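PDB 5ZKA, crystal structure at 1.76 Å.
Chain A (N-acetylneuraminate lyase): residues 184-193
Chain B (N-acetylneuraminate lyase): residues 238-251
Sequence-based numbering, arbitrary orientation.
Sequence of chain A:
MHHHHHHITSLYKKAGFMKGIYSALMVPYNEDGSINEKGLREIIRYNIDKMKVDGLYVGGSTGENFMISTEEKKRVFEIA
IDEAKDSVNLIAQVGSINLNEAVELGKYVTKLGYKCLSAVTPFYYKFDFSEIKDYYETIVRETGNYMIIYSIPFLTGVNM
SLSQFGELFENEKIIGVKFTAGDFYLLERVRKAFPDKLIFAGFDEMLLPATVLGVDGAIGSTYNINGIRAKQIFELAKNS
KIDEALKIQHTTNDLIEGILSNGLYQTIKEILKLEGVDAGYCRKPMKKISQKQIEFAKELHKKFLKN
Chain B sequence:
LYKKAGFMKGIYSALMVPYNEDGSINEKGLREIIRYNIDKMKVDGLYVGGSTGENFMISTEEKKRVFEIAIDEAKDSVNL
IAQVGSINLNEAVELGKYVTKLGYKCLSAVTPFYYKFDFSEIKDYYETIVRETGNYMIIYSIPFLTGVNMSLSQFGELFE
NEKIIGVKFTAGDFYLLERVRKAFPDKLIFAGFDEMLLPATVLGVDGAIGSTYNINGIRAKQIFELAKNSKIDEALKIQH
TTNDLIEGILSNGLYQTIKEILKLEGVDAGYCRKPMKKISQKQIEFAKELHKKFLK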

ATOM      1  N   PHE A 184       3.526  -0.174   1.831  1.00 25.46           N
ATOM      2  CA  PHE A 184       3.638   1.259   2.067  1.00 22.81           C
ATOM      3  C   PHE A 184       4.077   1.604   3.484  1.00 23.32           C
ATOM      4  O   PHE A 184       4.442   2.754   3.740  1.00 24.88           O
ATOM      5  CB  PHE A 184       2.306   1.957   1.715  1.00 25.80           C
ATOM      6  CG  PHE A 184       2.102   2.121   0.242  1.00 30.67           C
ATOM      7  CD1 PHE A 184       1.811   1.027  -0.556  1.00 38.22           C
ATOM      8  CD2 PHE A 184       2.223   3.365  -0.353  1.00 34.10           C
ATOM      9  CE1 PHE A 184       1.649   1.173  -1.933  1.00 39.65           C
ATOM     10  CE2 PHE A 184       2.062   3.518  -1.727  1.00 35.81           C
ATOM     11  CZ  PHE A 184       1.778   2.423  -2.514  1.00 31.49           C
ATOM     12  N   TYR A 185       4.096   0.643   4.411  1.00 24.69           N
ATOM     13  CA  TYR A 185       4.780   0.892   5.671  1.00 23.56           C
ATOM     14  C   TYR A 185       6.290   0.917   5.452  1.00 25.48           C
ATOM     15  O   TYR A 185       6.984   1.860   5.861  1.00 25.09           O
ATOM     16  CB  TYR A 185       4.380  -0.178   6.694  1.00 24.67           C
ATOM     17  CG  TYR A 185       5.087  -0.087   8.032  1.00 27.72           C
ATOM     18  CD1 TYR A 185       5.290   1.135   8.668  1.00 23.80           C
ATOM     19  CD2 TYR A 185       5.534  -1.234   8.666  1.00 30.31           C
ATOM     20  CE1 TYR A 185       5.938   1.209   9.912  1.00 28.25           C
ATOM     21  CE2 TYR A 185       6.180  -1.178   9.912  1.00 36.69           C
ATOM     22  CZ  TYR A 185       6.375   0.045  10.528  1.00 29.90           C
ATOM     23  OH  TYR A 185       7.020   0.093  11.753  1.00 30.73           O
ATOM     24  N   LEU A 186       6.815  -0.102   4.773  1.00 26.46           N
ATOM     25  CA  LEU A 186       8.241  -0.103   4.458  1.00 28.33           C
ATOM     26  C   LEU A 186       8.620   1.122   3.626  1.00 23.89           C
ATOM     27  O   LEU A 186       9.693   1.707   3.828  1.00 24.70           O
ATOM     28  CB  LEU A 186       8.613  -1.395   3.733  1.00 24.49           C
ATOM     29  CG  LEU A 186      10.074  -1.543   3.303  1.00 26.23           C
ATOM     30  CD1 LEU A 186      10.988  -1.667   4.516  1.00 25.78           C
ATOM     31  CD2 LEU A 186      10.217  -2.750   2.382  1.00 28.37           C
ATOM     32  N   LEU A 187       7.744   1.540   2.695  1.00 24.03           N
ATOM     33  CA  LEU A 187       8.049   2.716   1.882  1.00 23.02           C
ATOM     34  C   LEU A 187       8.221   3.948   2.757  1.00 27.18           C
ATOM     35  O   LEU A 187       9.171   4.715   2.583  1.00 24.57           O
ATOM     36  CB  LEU A 187       6.955   2.946   0.830  1.00 23.66           C
ATOM     37  CG  LEU A 187       7.094   4.209  -0.039  1.00 26.32           C
ATOM     38  CD1 LEU A 187       8.461   4.272  -0.737  1.00 25.12           C
ATOM     39  CD2 LEU A 187       5.942   4.334  -1.050  1.00 25.30           C
ATOM     40  N   GLU A 188       7.325   4.138   3.728  1.00 23.63           N
ATOM     41  CA  GLU A 188       7.456   5.274   4.633  1.00 22.02           C
ATOM     42  C   GLU A 188       8.705   5.157   5.505  1.00 24.47           C
ATOM     43  O   GLU A 188       9.361   6.165   5.795  1.00 27.34           O
ATOM     44  CB  GLU A 188       6.184   5.392   5.489  1.00 23.70           C
ATOM     45  CG  GLU A 188       6.208   6.512   6.545  1.00 24.29           C
ATOM     46  CD  GLU A 188       7.004   6.137   7.798  1.00 31.20           C
ATOM     47  OE1 GLU A 188       6.986   4.944   8.169  1.00 26.40           O
ATOM     48  OE2 GLU A 188       7.656   7.024   8.389  1.00 29.37           O
ATOM     49  N   ARG A 189       9.048   3.940   5.951  1.00 24.49           N
ATOM     50  CA  ARG A 189      10.228   3.768   6.805  1.00 22.17           C
ATOM     51  C   ARG A 189      11.516   4.054   6.040  1.00 24.10           C
ATOM     52  O   ARG A 189      12.442   4.664   6.585  1.00 24.31           O
ATOM     53  CB  ARG A 189      10.271   2.349   7.384  1.00 22.04           C
ATOM     54  CG  ARG A 189       9.181   2.021   8.415  1.00 23.63           C
ATOM     55  CD  ARG A 189       9.508   2.617   9.783  1.00 28.65           C
ATOM     56  NE  ARG A 189       9.051   4.000   9.878  1.00 24.54           N
ATOM     57  CZ  ARG A 189       9.443   4.843  10.823  1.00 27.21           C
ATOM     58  NH1 ARG A 189      10.297   4.447  11.760  1.00 26.28           N
ATOM     59  NH2 ARG A 189       8.994   6.088  10.828  1.00 27.03           N
ATOM     60  N   VAL A 190      11.591   3.622   4.780  1.00 24.34           N
ATOM     61  CA  VAL A 190      12.767   3.916   3.954  1.00 23.56           C
ATOM     62  C   VAL A 190      12.871   5.415   3.698  1.00 25.62           C
ATOM     63  O   VAL A 190      13.957   5.995   3.787  1.00 26.99           O
ATOM     64  CB  VAL A 190      12.697   3.117   2.640  1.00 25.25           C
ATOM     65  CG1 VAL A 190      13.819   3.545   1.691  1.00 25.88           C
ATOM     66  CG2 VAL A 190      12.792   1.615   2.941  1.00 26.85           C
ATOM     67  N   ARG A 191      11.735   6.068   3.405  1.00 25.54           N
ATOM     68  CA  ARG A 191      11.739   7.515   3.189  1.00 25.46           C
ATOM     69  C   ARG A 191      12.248   8.257   4.414  1.00 26.94           C
ATOM     70  O   ARG A 191      13.040   9.199   4.295  1.00 25.55           O
ATOM     71  CB  ARG A 191      10.332   8.010   2.820  1.00 23.75           C
ATOM     72  CG  ARG A 191      10.186   9.540   2.783  1.00 26.83           C
ATOM     73  CD  ARG A 191      10.785  10.180   1.516  1.00 24.54           C
ATOM     74  NE  ARG A 191      12.241  10.008   1.448  1.00 26.54           N
ATOM     75  CZ  ARG A 191      12.951  10.098   0.330  1.00 29.96           C
ATOM     76  NH1 ARG A 191      12.341  10.379  -0.819  1.00 26.16           N
ATOM     77  NH2 ARG A 191      14.272   9.893   0.361  1.00 27.01           N
ATOM     78  N   LYS A 192      11.804   7.845   5.608  1.00 26.40           N
ATOM     79  CA  LYS A 192      12.240   8.533   6.820  1.00 28.25           C
ATOM     80  C   LYS A 192      13.699   8.250   7.137  1.00 29.03           C
ATOM     81  O   LYS A 192      14.427   9.148   7.567  1.00 33.13           O
ATOM     82  CB  LYS A 192      11.371   8.138   8.014  1.00 34.59           C
ATOM     83  CG  LYS A 192      11.639   9.022   9.239  1.00 41.20           C
ATOM     84  CD  LYS A 192      11.686   8.235  10.526  1.00 50.35           C
ATOM     85  CE  LYS A 192      12.484   8.978  11.591  1.00 54.82           C
ATOM     86  NZ  LYS A 192      12.177  10.433  11.628  1.00 56.94           N
ATOM     87  N   ALA A 193      14.143   7.009   6.941  1.00 27.89           N
ATOM     88  CA  ALA A 193      15.495   6.640   7.345  1.00 27.48           C
ATOM     89  C   ALA A 193      16.568   7.199   6.419  1.00 32.37           C
ATOM     90  O   ALA A 193      17.716   7.370   6.847  1.00 32.65           O
ATOM     91  CB  ALA A 193      15.623   5.119   7.400  1.00 27.39           C
TER
ATOM     92  N   ILE B 238       3.951  14.085  10.585  1.00 26.00           N
ATOM     93  CA  ILE B 238       3.266  13.461  11.717  1.00 25.08           C
ATOM     94  C   ILE B 238       3.139  11.957  11.516  1.00 29.00           C
ATOM     95  O   ILE B 238       3.222  11.193  12.484  1.00 28.91           O
ATOM     96  CB  ILE B 238       1.895  14.132  11.944  1.00 28.00           C
ATOM     97  CG1 ILE B 238       2.101  15.588  12.369  1.00 25.69           C
ATOM     98  CG2 ILE B 238       1.103  13.396  13.026  1.00 25.98           C
ATOM     99  CD1 ILE B 238       0.800  16.409  12.412  1.00 31.48           C
ATOM    100  N   GLN B 239       2.954  11.499  10.275  1.00 23.12           N
ATOM    101  CA  GLN B 239       2.974  10.065  10.031  1.00 21.95           C
ATOM    102  C   GLN B 239       4.365   9.481  10.286  1.00 24.02           C
ATOM    103  O   GLN B 239       4.489   8.366  10.813  1.00 26.40           O
ATOM    104  CB  GLN B 239       2.527   9.748   8.606  1.00 25.54           C
ATOM    105  CG  GLN B 239       2.474   8.239   8.351  1.00 28.49           C
ATOM    106  CD  GLN B 239       1.197   7.600   8.890  1.00 32.63           C
ATOM    107  OE1 GLN B 239       0.095   7.896   8.416  1.00 29.93           O
ATOM    108  NE2 GLN B 239       1.342   6.713   9.872  1.00 24.73           N
ATOM    109  N   HIS B 240       5.423  10.228   9.951  1.00 26.64           N
ATOM    110  CA  HIS B 240       6.783   9.774  10.272  1.00 25.20           C
ATOM    111  C   HIS B 240       6.965   9.597  11.779  1.00 27.54           C
ATOM    112  O   HIS B 240       7.479   8.572  12.243  1.00 27.32           O
ATOM    113  CB  HIS B 240       7.826  10.773   9.755  1.00 27.98           C
ATOM    114  CG  HIS B 240       8.134  10.671   8.292  1.00 25.67           C
ATOM    115  ND1 HIS B 240       8.089   9.486   7.589  1.00 21.83           N
ATOM    116  CD2 HIS B 240       8.536  11.616   7.406  1.00 24.08           C
ATOM    117  CE1 HIS B 240       8.428   9.709   6.329  1.00 25.21           C
ATOM    118  NE2 HIS B 240       8.707  10.993   6.194  1.00 27.85           N
ATOM    119  N   THR B 241       6.596  10.616  12.560  1.00 28.80           N
ATOM    120  CA  THR B 241       6.696  10.515  14.017  1.00 25.62           C
ATOM    121  C   THR B 241       5.848   9.367  14.541  1.00 28.67           C
ATOM    122  O   THR B 241       6.303   8.572  15.378  1.00 28.83           O
ATOM    123  CB  THR B 241       6.266  11.828  14.677  1.00 28.47           C
ATOM    124  OG1 THR B 241       7.039  12.912  14.153  1.00 31.99           O
ATOM    125  CG2 THR B 241       6.470  11.760  16.195  1.00 27.46           C
ATOM    126  N   THR B 242       4.595   9.290  14.080  1.00 28.19           N
ATOM    127  CA  THR B 242       3.699   8.193  14.454  1.00 26.57           C
ATOM    128  C   THR B 242       4.322   6.834  14.168  1.00 30.27           C
ATOM    129  O   THR B 242       4.208   5.905  14.981  1.00 25.72           O
ATOM    130  CB  THR B 242       2.370   8.354  13.707  1.00 27.11           C
ATOM    131  OG1 THR B 242       1.649   9.441  14.289  1.00 26.30           O
ATOM    132  CG2 THR B 242       1.515   7.089  13.779  1.00 24.27           C
ATOM    133  N   ASN B 243       4.999   6.692  13.027  1.00 21.40           N
ATOM    134  CA  ASN B 243       5.527   5.379  12.683  1.00 21.08           C
ATOM    135  C   ASN B 243       6.828   5.048  13.420  1.00 27.00           C
ATOM    136  O   ASN B 243       7.127   3.865  13.603  1.00 24.71           O
ATOM    137  CB  ASN B 243       5.686   5.272  11.160  1.00 22.63           C
ATOM    138  CG  ASN B 243       4.355   5.011  10.473  1.00 26.68           C
ATOM    139  OD1 ASN B 243       3.289   5.156  11.089  1.00 27.06           O
ATOM    140  ND2 ASN B 243       4.399   4.623   9.199  1.00 24.97           N
ATOM    141  N   ASP B 244       7.590   6.048  13.880  1.00 26.86           N
ATOM    142  CA  ASP B 244       8.637   5.773  14.869  1.00 25.33           C
ATOM    143  C   ASP B 244       8.046   5.131  16.120  1.00 27.85           C
ATOM    144  O   ASP B 244       8.589   4.157  16.660  1.00 25.68           O
ATOM    145  CB  ASP B 244       9.359   7.061  15.252  1.00 25.77           C
ATOM    146  CG  ASP B 244      10.273   7.582  14.149  1.00 36.38           C
ATOM    147  OD1 ASP B 244      10.529   6.855  13.160  1.00 37.89           O
ATOM    148  OD2 ASP B 244      10.743   8.731  14.295  1.00 37.13           O
ATOM    149  N   LEU B 245       6.933   5.682  16.609  1.00 27.66           N
ATOM    150  CA  LEU B 245       6.285   5.107  17.785  1.00 25.45           C
ATOM    151  C   LEU B 245       5.765   3.708  17.492  1.00 26.17           C
ATOM    152  O   LEU B 245       5.957   2.783  18.288  1.00 25.98           O
ATOM    153  CB  LEU B 245       5.138   6.017  18.242  1.00 26.81           C
ATOM    154  CG  LEU B 245       4.144   5.449  19.263  1.00 23.45           C
ATOM    155  CD1 LEU B 245       4.841   5.100  20.583  1.00 29.31           C
ATOM    156  CD2 LEU B 245       3.021   6.482  19.485  1.00 28.41           C
ATOM    157  N   ILE B 246       5.072   3.538  16.357  1.00 27.95           N
ATOM    158  CA  ILE B 246       4.487   2.238  16.031  1.00 20.59           C
ATOM    159  C   ILE B 246       5.573   1.191  15.832  1.00 25.38           C
ATOM    160  O   ILE B 246       5.431   0.037  16.259  1.00 27.49           O
ATOM    161  CB  ILE B 246       3.574   2.368  14.793  1.00 26.40           C
ATOM    162  CG1 ILE B 246       2.269   3.066  15.187  1.00 23.95           C
ATOM    163  CG2 ILE B 246       3.269   0.998  14.210  1.00 26.28           C
ATOM    164  CD1 ILE B 246       1.327   3.369  14.001  1.00 27.91           C
ATOM    165  N   GLU B 247       6.669   1.564  15.168  1.00 24.46           N
ATOM    166  CA  GLU B 247       7.782   0.635  15.012  1.00 24.14           C
ATOM    167  C   GLU B 247       8.240   0.105  16.362  1.00 27.84           C
ATOM    168  O   GLU B 247       8.471  -1.099  16.522  1.00 27.93           O
ATOM    169  CB  GLU B 247       8.935   1.332  14.299  1.00 26.19           C
ATOM    170  CG  GLU B 247      10.166   0.470  14.135  1.00 31.68           C
ATOM    171  CD  GLU B 247      11.327   1.278  13.607  1.00 39.88           C
ATOM    172  OE1 GLU B 247      11.311   1.607  12.415  1.00 32.59           O
ATOM    173  OE2 GLU B 247      12.244   1.608  14.385  1.00 47.35           O
ATOM    174  N   GLY B 248       8.354   0.992  17.352  1.00 30.13           N
ATOM    175  CA  GLY B 248       8.756   0.554  18.679  1.00 27.13           C
ATOM    176  C   GLY B 248       7.677  -0.255  19.372  1.00 28.29           C
ATOM    177  O   GLY B 248       7.969  -1.242  20.049  1.00 30.21           O
ATOM    178  N   ILE B 249       6.415   0.153  19.222  1.00 25.72           N
ATOM    179  CA  ILE B 249       5.323  -0.617  19.809  1.00 24.84           C
ATOM    180  C   ILE B 249       5.336  -2.038  19.260  1.00 33.41           C
ATOM    181  O   ILE B 249       5.227  -3.015  20.013  1.00 30.31           O
ATOM    182  CB  ILE B 249       3.978   0.087  19.541  1.00 29.12           C
ATOM    183  CG1 ILE B 249       3.858   1.373  20.371  1.00 27.92           C
ATOM    184  CG2 ILE B 249       2.820  -0.853  19.796  1.00 31.62           C
ATOM    185  CD1 ILE B 249       2.615   2.184  20.043  1.00 26.58           C
ATOM    186  N   LEU B 250       5.515  -2.176  17.940  1.00 34.12           N
ATOM    187  CA  LEU B 250       5.498  -3.499  17.320  1.00 30.23           C
ATOM    188  C   LEU B 250       6.660  -4.365  17.787  1.00 30.07           C
ATOM    189  O   LEU B 250       6.479  -5.559  18.033  1.00 29.74           O
ATOM    190  CB  LEU B 250       5.524  -3.380  15.796  1.00 24.36           C
ATOM    191  CG  LEU B 250       4.201  -2.873  15.218  1.00 28.48           C
ATOM    192  CD1 LEU B 250       4.368  -2.574  13.725  1.00 32.22           C
ATOM    193  CD2 LEU B 250       3.120  -3.914  15.452  1.00 28.14           C
ATOM    194  N   SER B 251       7.866  -3.807  17.872  1.00 28.51           N
ATOM    195  CA  SER B 251       8.983  -4.634  18.298  1.00 28.62           C
ATOM    196  C   SER B 251       8.903  -4.974  19.779  1.00 29.38           C
ATOM    197  O   SER B 251       9.524  -5.951  20.206  1.00 27.48           O
ATOM    198  CB  SER B 251      10.312  -3.944  17.995  1.00 32.36           C
ATOM    199  OG  SER B 251      10.542  -2.855  18.863  1.00 31.45           O
TER
HETATM  200  O   HOH W   1       9.960  12.116  13.018  1.00 64.58           O

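How do the two backbones meet? Both stretches are helical, and their axes cross steeply, with 106° between their N-to-C directions and a closest approach of 10.3 Å. That spacing leaves room for long polar side chains between the helices. The closest pair of CA atoms is that of A:Lys192 and B:His240, 6.6 Å apart.

What does A:Glu188 do at the center of the contact? Its CA-to-CB bond points toward chain B, and its carboxylate accepts two hydrogen bonds from there: B:His240 ND1 donates to A:Glu188 OE2 at 2.6 Å, and B:Asn243 ND2 to A:Glu188 OE1 at 2.8 Å. The same carboxylate also holds its neighbor, since A:Arg189 NE donates to A:Glu188 OE1 at 2.8 Å in a salt bridge within the helix. B:Asn243 is steadied in turn by B:Gln239 NE2, which donates to B:Asn243 OD1 at 2.8 Å.

Why does A:Arg189 reach so far into chain B? Its CA-to-CB bond points sideways, but the chain bends so that the guanidinium settles among B:His240, B:Asn243, B:Asp244 and B:Glu247, a knob in a hole. Salt bridges join A:Arg189 NH1 to B:Asp244 OD1 at 2.8 Å and to B:Glu247 OE1 at 3.1 Å. With A:Glu188 also bound, the positive group is balanced by acids from both chains.

What closes the ends of the contact? At one, A:Lys192 CB lies over the face of the B:His240 ring, 3.9 Å from its centroid in a CH-pi contact, while A:Lys192 NZ forms a longer salt bridge with B:Asp244 OD2 at 3.5 Å. A water also links A:Lys192 NZ to B:Thr241 OG1. Toward the other, A:Tyr185 CE2 makes an apolar contact with B:Leu250 CD1 at 4.4 Å.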